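PDB 3G3Z: transcriptional regulator, MarR family, which probably binds DNA as a winged helix-turn-helix dimer and regulates transcription. Local coordinates for the interface of chains A and B. Numbering follows the deposited sequence. Chains: chain A/B, Transcriptional regulator, MarR family.

Contact 1: the interface of chains A and B. Residues chain A 6, 9-10, 13-14, 136; chain B 20, 23, 106, 109, 114.
A:Leu6, near the start of helix 5-25, pushes its isobutyl tip between three aromatic side chains of chain B: B:Phe20, B:Phe109 and B:Trp23. Its CG is anti to the backbone N (chi1 -151°), which carries the fork toward chain B. From CB the chain passes to CG of A:Leu6, which lies 3.9 Å from CD2 of B:Phe109. There it forks. CD2 of A:Leu6 lies 3.5 Å from CE1 of B:Phe20 and also touches CD2 of B:Phe109. CD1 meets the edge of the B:Phe20 ring in its plane. The same CD1 methyl of A:Leu6 sits above the rim of the indole, 4.0 Å from CZ3 of B:Trp23.

The B:Phe20 ring also shows a face to chain A. CA of A:Gly10 lies over this face, toward the rim, and having no side chain there probably allows the ring this close to the helix. The side chains of A:Asn14 and B:Phe20 cross at about a right angle, with the amide plane turned 65° from the ring. ND2 of A:Asn14 bonds to the carbonyl O of A:Gly10, one turn back, at 3.0 Å, which ties the amide to its own helix.

B:Phe109 has CD1 of B:Trp23 over its ring centre. CZ of B:Phe109 lies 3.7 Å from CG of the selenomethionine A:Met136. B:Phe114 brings its ring edge to the helix, with CB of A:Leu9 in the ring plane, 3.8 Å from CZ of B:Phe114. No polar bond crosses this patch. Its apolar packing joins helices 5-25 and 119-142 of chain A to helices 5-26 and 93-114 of chain B, as part of the dimer interface expected for a MarR-family regulator.

Contact 2: the interface of chains A and B. Residues chain A 15-16, 19; chain B 56, 129, 133, 136-137.
A:Ile16 and A:Val19 of helix 5-25 pack against helix 119-143 of chain B, mostly through methyl groups. The selenomethionine B:Met136 is central to these apolar contacts. Its chain bends at the last torsion (chi3 -29°), and its CE methyl touches both residues. CE of B:Met136 lies 3.5 Å from CD1 of A:Ile16, a tight fit. It is equally near CG1 of A:Val19, which also touches CB of B:Met136. The selenium passes near CG2 of A:Ile16, and the two side chains cross at about a right angle. CB of B:Ala133 fits between two neighbours on chain A. This CB of B:Ala133 lies 3.7 Å from CD2 of A:Leu15 and the same distance from CD1 of A:Ile16. Further back along the helix, CD2 of B:Leu129 meets CG1 of A:Ile16.

Other contacts pair carbon with polar atoms, and no hydrogen bond crosses the patch. B:Glu137 bends at chi2 (-80°) and brings its carboxylate obliquely across A:Val19. OE1 of B:Glu137 lies 3.5 Å from the CG2 methyl of A:Val19. B:Ser56, in a loop, points its hydroxyl at the helix backbone, with OG of B:Ser56 3.5 Å from CA of A:Leu15. The main chain of helix 119-143 is touched as well: CD1 of A:Ile16 lies 3.4 Å from the carbonyl O of B:Leu129.

Contact 1: the interface of chains A and B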
# COMPACT_ATOMS: atom_id res chain seq x y z
N LEU A 6 4.04 -9.86 -11.81
CA LEU A 6 4.54 -9.01 -10.74
C LEU A 6 4.04 -7.59 -10.93
O LEU A 6 3.66 -6.91 -9.97
CB LEU A 6 6.07 -9.03 -10.75
CG LEU A 6 6.93 -8.83 -9.50
CD1 LEU A 6 7.89 -7.64 -9.65
CD2 LEU A 6 6.13 -8.79 -8.19
N LEU A 9 0.36 -7.57 -10.14
CA LEU A 9 0.17 -7.64 -8.70
C LEU A 9 0.50 -6.31 -8.03
O LEU A 9 -0.28 -5.79 -7.23
CB LEU A 9 1.00 -8.78 -8.08
CG LEU A 9 0.85 -8.92 -6.55
CD1 LEU A 9 -0.51 -9.53 -6.21
CD2 LEU A 9 1.97 -9.74 -5.93
N GLY A 10 1.67 -5.77 -8.36
CA GLY A 10 2.18 -4.55 -7.72
C GLY A 10 1.25 -3.36 -7.88
O GLY A 10 1.01 -2.62 -6.92
N ILE A 13 -2.20 -4.20 -5.67
CA ILE A 13 -2.10 -4.13 -4.20
C ILE A 13 -1.91 -2.69 -3.76
O ILE A 13 -2.47 -2.27 -2.74
CB ILE A 13 -1.00 -5.07 -3.61
CG1 ILE A 13 0.40 -4.70 -4.13
CG2 ILE A 13 -1.37 -6.54 -3.88
CD1 ILE A 13 1.56 -5.41 -3.43
N ASN A 14 -1.14 -1.92 -4.54
CA ASN A 14 -0.95 -0.50 -4.24
C ASN A 14 -2.21 0.32 -4.45
O ASN A 14 -2.40 1.32 -3.78
CB ASN A 14 0.22 0.07 -5.04
CG ASN A 14 1.55 -0.11 -4.32
OD1 ASN A 14 1.93 0.70 -3.48
ND2 ASN A 14 2.27 -1.17 -4.67
N MSE A 136 7.29 -14.07 -1.51
CA MSE A 136 8.03 -12.84 -1.72
C MSE A 136 9.03 -12.60 -0.61
O MSE A 136 10.18 -12.30 -0.89
CB MSE A 136 7.10 -11.64 -1.85
CG MSE A 136 6.23 -11.67 -3.07
SE MSE A 136 4.84 -10.30 -2.98
CE MSE A 136 4.49 -10.27 -1.08
N PHE B 20 6.50 -5.69 -1.20
CA PHE B 20 6.83 -5.27 -2.57
C PHE B 20 7.83 -4.11 -2.59
O PHE B 20 8.78 -4.13 -3.39
CB PHE B 20 5.56 -4.90 -3.34
CG PHE B 20 5.78 -4.67 -4.82
CD1 PHE B 20 6.14 -5.72 -5.66
CD2 PHE B 20 5.61 -3.41 -5.38
CE1 PHE B 20 6.34 -5.51 -7.04
CE2 PHE B 20 5.80 -3.19 -6.76
CZ PHE B 20 6.16 -4.24 -7.58
N TRP B 23 11.30 -5.45 -1.91
CA TRP B 23 11.91 -6.02 -3.11
C TRP B 23 12.48 -4.92 -4.01
O TRP B 23 13.57 -5.08 -4.58
CB TRP B 23 10.94 -6.88 -3.91
CG TRP B 23 11.58 -7.34 -5.18
CD1 TRP B 23 12.45 -8.39 -5.32
CD2 TRP B 23 11.48 -6.73 -6.47
NE1 TRP B 23 12.86 -8.48 -6.62
CE2 TRP B 23 12.29 -7.48 -7.35
CE3 TRP B 23 10.76 -5.63 -6.98
CZ2 TRP B 23 12.41 -7.17 -8.72
CZ3 TRP B 23 10.89 -5.31 -8.33
CH2 TRP B 23 11.70 -6.08 -9.19
N ALA B 106 13.12 -8.43 -12.32
CA ALA B 106 11.66 -8.41 -12.09
C ALA B 106 10.98 -9.68 -12.60
O ALA B 106 10.10 -10.21 -11.93
CB ALA B 106 11.03 -7.18 -12.74
N PHE B 109 12.04 -12.59 -10.22
CA PHE B 109 11.24 -12.51 -8.99
C PHE B 109 9.81 -12.92 -9.28
O PHE B 109 9.22 -13.67 -8.51
CB PHE B 109 11.29 -11.08 -8.42
CG PHE B 109 10.64 -10.92 -7.06
CD1 PHE B 109 11.15 -11.57 -5.92
CD2 PHE B 109 9.54 -10.06 -6.89
CE1 PHE B 109 10.57 -11.40 -4.66
CE2 PHE B 109 8.95 -9.89 -5.62
CZ PHE B 109 9.47 -10.56 -4.50
N PHE B 114 5.21 -16.54 -8.45
CA PHE B 114 3.94 -17.09 -8.91
C PHE B 114 3.99 -18.59 -9.25
O PHE B 114 3.02 -19.16 -9.74
CB PHE B 114 3.40 -16.26 -10.08
CG PHE B 114 2.96 -14.89 -9.67
CD1 PHE B 114 1.65 -14.67 -9.25
CD2 PHE B 114 3.86 -13.83 -9.64
CE1 PHE B 114 1.24 -13.40 -8.84
CE2 PHE B 114 3.46 -12.56 -9.24
CZ PHE B 114 2.14 -12.35 -8.84

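Contact 2: the interface of chains A and B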
# COMPACT_ATOMS: atom_id res chain seq x y z
N LEU A 15 -3.10 -0.12 -5.34
CA LEU A 15 -4.40 0.53 -5.53
C LEU A 15 -5.31 0.29 -4.31
O LEU A 15 -5.89 1.23 -3.77
CB LEU A 15 -5.07 0.06 -6.83
CG LEU A 15 -6.51 0.51 -7.16
CD1 LEU A 15 -6.64 2.03 -7.23
CD2 LEU A 15 -6.98 -0.12 -8.47
N ILE A 16 -5.42 -0.96 -3.87
CA ILE A 16 -6.22 -1.27 -2.68
C ILE A 16 -5.68 -0.46 -1.49
O ILE A 16 -6.44 0.24 -0.81
CB ILE A 16 -6.25 -2.79 -2.37
CG1 ILE A 16 -6.70 -3.60 -3.59
CG2 ILE A 16 -7.15 -3.09 -1.20
CD1 ILE A 16 -8.14 -3.39 -4.03
N VAL A 19 -6.71 3.10 -1.78
CA VAL A 19 -8.15 3.29 -1.62
C VAL A 19 -8.54 3.14 -0.15
O VAL A 19 -9.42 3.85 0.33
CB VAL A 19 -8.97 2.34 -2.56
CG1 VAL A 19 -10.45 2.44 -2.28
CG2 VAL A 19 -8.71 2.71 -4.03
N SER B 56 -0.63 4.47 -8.64
CA SER B 56 -1.37 5.15 -7.57
C SER B 56 -0.51 6.21 -6.89
O SER B 56 -0.43 6.26 -5.66
CB SER B 56 -1.90 4.15 -6.54
OG SER B 56 -2.89 3.30 -7.10
N LEU B 129 -9.03 -8.42 -7.21
CA LEU B 129 -8.48 -7.17 -6.71
C LEU B 129 -9.14 -5.96 -7.38
O LEU B 129 -9.53 -5.01 -6.70
CB LEU B 129 -6.96 -7.16 -6.90
CG LEU B 129 -6.22 -8.05 -5.90
CD1 LEU B 129 -4.84 -8.45 -6.41
CD2 LEU B 129 -6.13 -7.38 -4.53
N ALA B 133 -11.33 -3.18 -5.54
CA ALA B 133 -11.09 -1.75 -5.70
C ALA B 133 -12.36 -1.01 -6.12
O ALA B 133 -12.70 0.00 -5.50
CB ALA B 133 -9.93 -1.49 -6.68
N MSE B 136 -15.00 -0.56 -3.29
CA MSE B 136 -14.47 0.38 -2.32
C MSE B 136 -14.56 1.82 -2.83
O MSE B 136 -15.00 2.70 -2.09
CB MSE B 136 -13.02 0.01 -1.96
CG MSE B 136 -12.86 -1.27 -1.14
SE MSE B 136 -10.98 -1.83 -0.89
CE MSE B 136 -10.24 -1.09 -2.51
N GLU B 137 -14.15 2.05 -4.08
CA GLU B 137 -14.22 3.38 -4.68
C GLU B 137 -15.67 3.87 -4.80
O GLU B 137 -15.96 5.03 -4.52
CB GLU B 137 -13.55 3.42 -6.06
CG GLU B 137 -12.03 3.30 -6.02
CD GLU B 137 -11.32 4.61 -5.68
OE1 GLU B 137 -10.27 4.89 -6.30
OE2 GLU B 137 -11.81 5.37 -4.81

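Contact 1 and contact 2 share helix 5-25 of chain A, and the centres of their C-alpha atoms are about 16 Å apart. Contact 1 takes the first part of this helix, and contact 2 takes the stretch that follows. Helix 119-142 of chain A serves contact 1, and its counterpart 119-143 of chain B serves contact 2. Residue 136 therefore faces the partner in each. The two-fold symmetry repeats both contacts with the chains exchanged. Together they join helix 5-25 to helices 5-26, 93-114 and 119-143 of the partner. B:Ser56 brings the probable DNA-binding region near this interface, so subunit packing may influence how the two DNA-binding regions are spaced.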